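Local coordinates for protein sucrose 6(F)-phosphate phosphorylase (Thermoanaerobacterium thermosaccharolyticum DSM 571, PDB 6S9V) that belongs, as a sugar phosphorylase, to the alpha-amylase family of carbohydrate-active enzymes, built round a closed eight-stranded TIM barrel, at residues A[421-424]-A[425-428]; A[255-258]-A[259-263]. One frame throughout, in Å; residues are numbered along the deposited sequence. Where two conformers were deposited one is given.

Both contacts are local and lie far apart on one chain: interaction 1 spans a complete short helix with its N-cap, interaction 2 the first turns of helix 257-265. Interaction 2 (255-263) comes first in sequence and belongs to the barrel itself, in the connection between strands 248-251 and 269-271. Interaction 1 (421-428) follows the last barrel strand, 388-392, and sits at the surface against helix 34-44. Their centres are 40 Å apart, on opposite sides of the centre of the chain, with about 30 Å between nearest atoms, and they do not touch. Interaction 1 carries a weak salt bridge; interaction 2 carries an aromatic pair and is more deeply set.

Interaction 1: residues A[421-424]-A[425-428]; sequences GLKE and IEES
Ser-428 N donates to Glu-424 O at 2.8 Å, one of four i to i+4 backbone bonds that set up the helix. In the others Ile-425 N reaches Gly-421 O at 2.9 Å, Glu-426 N donates to Leu-422 O, and Glu-427 N to Lys-423 O. The carbonyl oxygen of Glu-424 also has Ser-428 OG 3.0 Å away, brought back over the preceding turn because OG sits beside its own backbone N (chi1 -71°). The Glu-424 chain is extended beyond CG, and its OE1 is hydrogen-bonded to His-418 NE2. A weak salt bridge is added one turn apart, with Lys-423 NZ 3.3 Å from Glu-426 OE1. The two side chains point the same way: bends at chi2 and chi3 (-72° and -70°) turn the lysine chain to run alongside the extended glutamate, whose OE1 also lies 3.8 Å from Lys-423 CD. Ile-425 is the buried residue of the group. Its CG1 methylene lies against the carbonyl oxygen of Gly-421, 3.3 Å from that O, and the side chain packs against Val-40 and Tyr-44 of helix 34-44 and on Leu-30. Leu-422 and Glu-426 lie at the border of this packing, touching Val-40 and Tyr-44 respectively, while Lys-423 and Glu-427 are exposed. The arrangement is that of a short amphipathic surface helix with Gly-421 at its N-cap, an i to i+3 salt bridge and i to i+4 backbone bonding throughout.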
loop_
_atom_site.group_PDB
_atom_site.type_symbol
_atom_site.label_atom_id
_atom_site.label_comp_id
_atom_site.label_asym_id
_atom_site.label_seq_id
_atom_site.Cartn_x
_atom_site.Cartn_y
_atom_site.Cartn_z
ATOM N N GLY A 421 11.561 12.038 -14.938
ATOM C CA GLY A 421 12.897 11.905 -15.478
ATOM C C GLY A 421 13.949 12.446 -14.518
ATOM O O GLY A 421 13.651 13.158 -13.563
ATOM N N LEU A 422 15.212 12.113 -14.800
ATOM C CA LEU A 422 16.298 12.562 -13.934
ATOM C C LEU A 422 16.346 14.083 -13.833
ATOM O O LEU A 422 16.538 14.635 -12.745
ATOM C CB LEU A 422 17.638 12.032 -14.440
ATOM C CG LEU A 422 17.925 10.542 -14.282
ATOM C CD1 LEU A 422 19.296 10.229 -14.873
ATOM C CD2 LEU A 422 17.859 10.145 -12.814
ATOM N N LYS A 423 16.187 14.780 -14.956
ATOM C CA LYS A 423 16.261 16.237 -14.922
ATOM C C LYS A 423 15.124 16.818 -14.095
ATOM O O LYS A 423 15.316 17.803 -13.373
ATOM C CB LYS A 423 16.256 16.807 -16.340
ATOM C CG LYS A 423 17.374 16.241 -17.208
ATOM C CD LYS A 423 18.750 16.761 -16.820
ATOM C CE LYS A 423 18.975 18.222 -17.154
ATOM N NZ LYS A 423 20.280 18.656 -16.586
ATOM N N GLU A 424 13.932 16.213 -14.173
ATOM C CA GLU A 424 12.805 16.697 -13.386
ATOM C C GLU A 424 13.027 16.445 -11.898
ATOM O O GLU A 424 12.638 17.263 -11.055
ATOM C CB GLU A 424 11.507 16.030 -13.847
ATOM C CG GLU A 424 10.266 16.569 -13.145
ATOM C CD GLU A 424 8.957 16.019 -13.702
ATOM O OE1 GLU A 424 8.985 15.104 -14.554
ATOM O OE2 GLU A 424 7.896 16.524 -13.293
ATOM N N ILE A 425 13.636 15.309 -11.554
ATOM C CA ILE A 425 13.998 15.061 -10.162
ATOM C C ILE A 425 14.999 16.107 -9.687
ATOM O O ILE A 425 14.858 16.687 -8.603
ATOM C CB ILE A 425 14.557 13.640 -9.996
ATOM C CG1 ILE A 425 13.486 12.602 -10.317
ATOM C CG2 ILE A 425 15.074 13.454 -8.577
ATOM C CD1 ILE A 425 14.035 11.188 -10.443
ATOM N N GLU A 426 16.027 16.362 -10.499
ATOM C CA GLU A 426 17.025 17.369 -10.152
ATOM C C GLU A 426 16.364 18.705 -9.845
ATOM O O GLU A 426 16.727 19.374 -8.868
ATOM C CB GLU A 426 18.024 17.503 -11.303
ATOM C CG GLU A 426 19.107 18.560 -11.116
ATOM C CD GLU A 426 19.882 18.828 -12.402
ATOM O OE1 GLU A 426 19.703 18.069 -13.382
ATOM O OE2 GLU A 426 20.664 19.803 -12.438
ATOM N N GLU A 427 15.366 19.094 -10.647
ATOM C CA GLU A 427 14.658 20.349 -10.410
ATOM C C GLU A 427 13.792 20.271 -9.158
ATOM O O GLU A 427 13.794 21.191 -8.330
ATOM C CB GLU A 427 13.790 20.709 -11.618
ATOM C CG GLU A 427 14.545 21.232 -12.807
ATOM C CD GLU A 427 14.960 22.685 -12.640
ATOM O OE1 GLU A 427 14.081 23.584 -12.628
ATOM O OE2 GLU A 427 16.173 22.922 -12.508
ATOM N N SER A 428 13.042 19.176 -9.002
ATOM C CA SER A 428 12.053 19.101 -7.937
ATOM C C SER A 428 12.696 19.123 -6.556
ATOM O O SER A 428 12.155 19.738 -5.630
ATOM C CB SER A 428 11.209 17.834 -8.094
ATOM O OG SER A 428 10.339 17.925 -9.203
#

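Interaction 2: residues A[255-258]-A[259-263]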
loop_
_atom_site.group_PDB
_atom_site.type_symbol
_atom_site.label_atom_id
_atom_site.label_comp_id
_atom_site.label_asym_id
_atom_site.label_seq_id
_atom_site.Cartn_x
_atom_site.Cartn_y
_atom_site.Cartn_z
ATOM N N SER A 255 -10.751 -2.593 4.479
ATOM C CA SER A 255 -11.948 -3.136 5.105
ATOM C C SER A 255 -12.345 -2.238 6.270
ATOM O O SER A 255 -11.667 -1.260 6.587
ATOM C CB SER A 255 -11.720 -4.576 5.577
ATOM O OG SER A 255 -12.893 -5.097 6.175
ATOM N N GLN A 256 -13.452 -2.593 6.917
ATOM C CA GLN A 256 -13.840 -1.916 8.143
ATOM C C GLN A 256 -12.753 -2.122 9.190
ATOM O O GLN A 256 -12.005 -3.100 9.148
ATOM C CB GLN A 256 -15.180 -2.449 8.655
ATOM C CG GLN A 256 -16.335 -2.284 7.688
ATOM C CD GLN A 256 -17.643 -2.814 8.250
ATOM O OE1 GLN A 256 -17.651 -3.584 9.213
ATOM N NE2 GLN A 256 -18.757 -2.407 7.649
ATOM N N PHE A 257 -12.660 -1.177 10.133
ATOM C CA PHE A 257 -11.505 -1.141 11.022
ATOM C C PHE A 257 -11.432 -2.384 11.906
ATOM O O PHE A 257 -10.336 -2.788 12.311
ATOM C CB PHE A 257 -11.525 0.139 11.867
ATOM C CG PHE A 257 -12.480 0.100 13.018
ATOM C CD1 PHE A 257 -12.095 -0.424 14.240
ATOM C CD2 PHE A 257 -13.763 0.607 12.889
ATOM C CE1 PHE A 257 -12.977 -0.460 15.299
ATOM C CE2 PHE A 257 -14.646 0.578 13.950
ATOM C CZ PHE A 257 -14.254 0.045 15.154
ATOM N N GLU A 258 -12.572 -3.014 12.201
ATOM C CA GLU A 258 -12.556 -4.207 13.047
ATOM C C GLU A 258 -11.742 -5.336 12.419
ATOM O O GLU A 258 -11.111 -6.122 13.136
ATOM C CB GLU A 258 -13.993 -4.682 13.311
ATOM C CG GLU A 258 -14.851 -3.712 14.135
ATOM C CD GLU A 258 -15.679 -2.730 13.286
ATOM O OE1 GLU A 258 -15.368 -2.507 12.086
ATOM O OE2 GLU A 258 -16.662 -2.185 13.835
ATOM N N VAL A 259 -11.757 -5.445 11.090
ATOM C CA VAL A 259 -10.978 -6.479 10.412
ATOM C C VAL A 259 -9.489 -6.194 10.541
ATOM O O VAL A 259 -8.696 -7.070 10.910
ATOM C CB VAL A 259 -11.406 -6.577 8.936
ATOM C CG1 VAL A 259 -10.406 -7.405 8.142
ATOM C CG2 VAL A 259 -12.816 -7.143 8.837
ATOM N N GLN A 260 -9.092 -4.960 10.242
ATOM C CA GLN A 260 -7.700 -4.544 10.394
ATOM C C GLN A 260 -7.221 -4.718 11.831
ATOM O O GLN A 260 -6.128 -5.242 12.079
ATOM C CB GLN A 260 -7.563 -3.086 9.963
ATOM C CG GLN A 260 -7.685 -2.887 8.467
ATOM C CD GLN A 260 -6.336 -2.956 7.793
ATOM O OE1 GLN A 260 -5.829 -4.037 7.512
ATOM N NE2 GLN A 260 -5.728 -1.799 7.562
ATOM N N TYR A 261 -8.024 -4.277 12.797
ATOM C CA TYR A 261 -7.596 -4.361 14.190
ATOM C C TYR A 261 -7.436 -5.809 14.641
ATOM O O TYR A 261 -6.515 -6.133 15.402
ATOM C CB TYR A 261 -8.579 -3.626 15.087
ATOM C CG TYR A 261 -8.432 -2.114 15.086
ATOM C CD1 TYR A 261 -7.937 -1.425 13.977
ATOM C CD2 TYR A 261 -8.803 -1.378 16.199
ATOM C CE1 TYR A 261 -7.817 -0.027 13.993
ATOM C CE2 TYR A 261 -8.697 0.000 16.220
ATOM C CZ TYR A 261 -8.205 0.672 15.126
ATOM O OH TYR A 261 -8.106 2.050 15.201
ATOM N N LYS A 262 -8.319 -6.698 14.188
ATOM C CA LYS A 262 -8.191 -8.105 14.560
ATOM C C LYS A 262 -6.929 -8.714 13.959
ATOM O O LYS A 262 -6.255 -9.523 14.605
ATOM C CB LYS A 262 -9.439 -8.867 14.123
ATOM C CG LYS A 262 -9.455 -10.342 14.483
ATOM C CD LYS A 262 -10.853 -10.907 14.247
ATOM C CE LYS A 262 -10.875 -12.420 14.180
ATOM N NZ LYS A 262 -12.215 -12.895 13.721
ATOM N N LEU A 263 -6.584 -8.330 12.727
ATOM C CA LEU A 263 -5.332 -8.781 12.129
ATOM C C LEU A 263 -4.138 -8.374 12.985
ATOM O O LEU A 263 -3.276 -9.203 13.308
ATOM C CB LEU A 263 -5.203 -8.206 10.717
ATOM C CG LEU A 263 -6.073 -8.889 9.671
ATOM C CD1 LEU A 263 -6.064 -8.078 8.373
ATOM C CD2 LEU A 263 -5.616 -10.305 9.431
#
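Phe-257 O accepts the amide of Tyr-261 at 2.8 Å in a nearly straight bond, and Glu-258 O accepts that of Lys-262. At the N-cap residue Gln-256 the pattern is tighter: Val-259 N reaches Gln-256 O at 3.1 Å, an i to i+3 bond bent to 138°, with the donor well above the carbonyl plane. The rings of Phe-257 and Tyr-261 make an edge-to-face (T-shaped) pair, centroids 5.2 Å apart and planes at 71°. Phe-257 presents its CD1 edge over the centre of one tyrosine face, 3.9 Å from Tyr-261 CD2; its chi1 of 78° tucks the ring between its backbone N and carbonyl carbon. The Glu-258 carboxylate carbon lies over a face of the phenylalanine ring, toward its rim. Tyr-261 OH bonds to Asn-297 O, Lys-262 forms a salt bridge with Glu-228, and Gln-260 and Leu-263 pack on Ile-270. Helix 257-265 links barrel strands 248-251 and 269-271 in a beta-alpha-beta unit, with Tyr-232 and Leu-235 of helix 230-244 against its Leu-263 side.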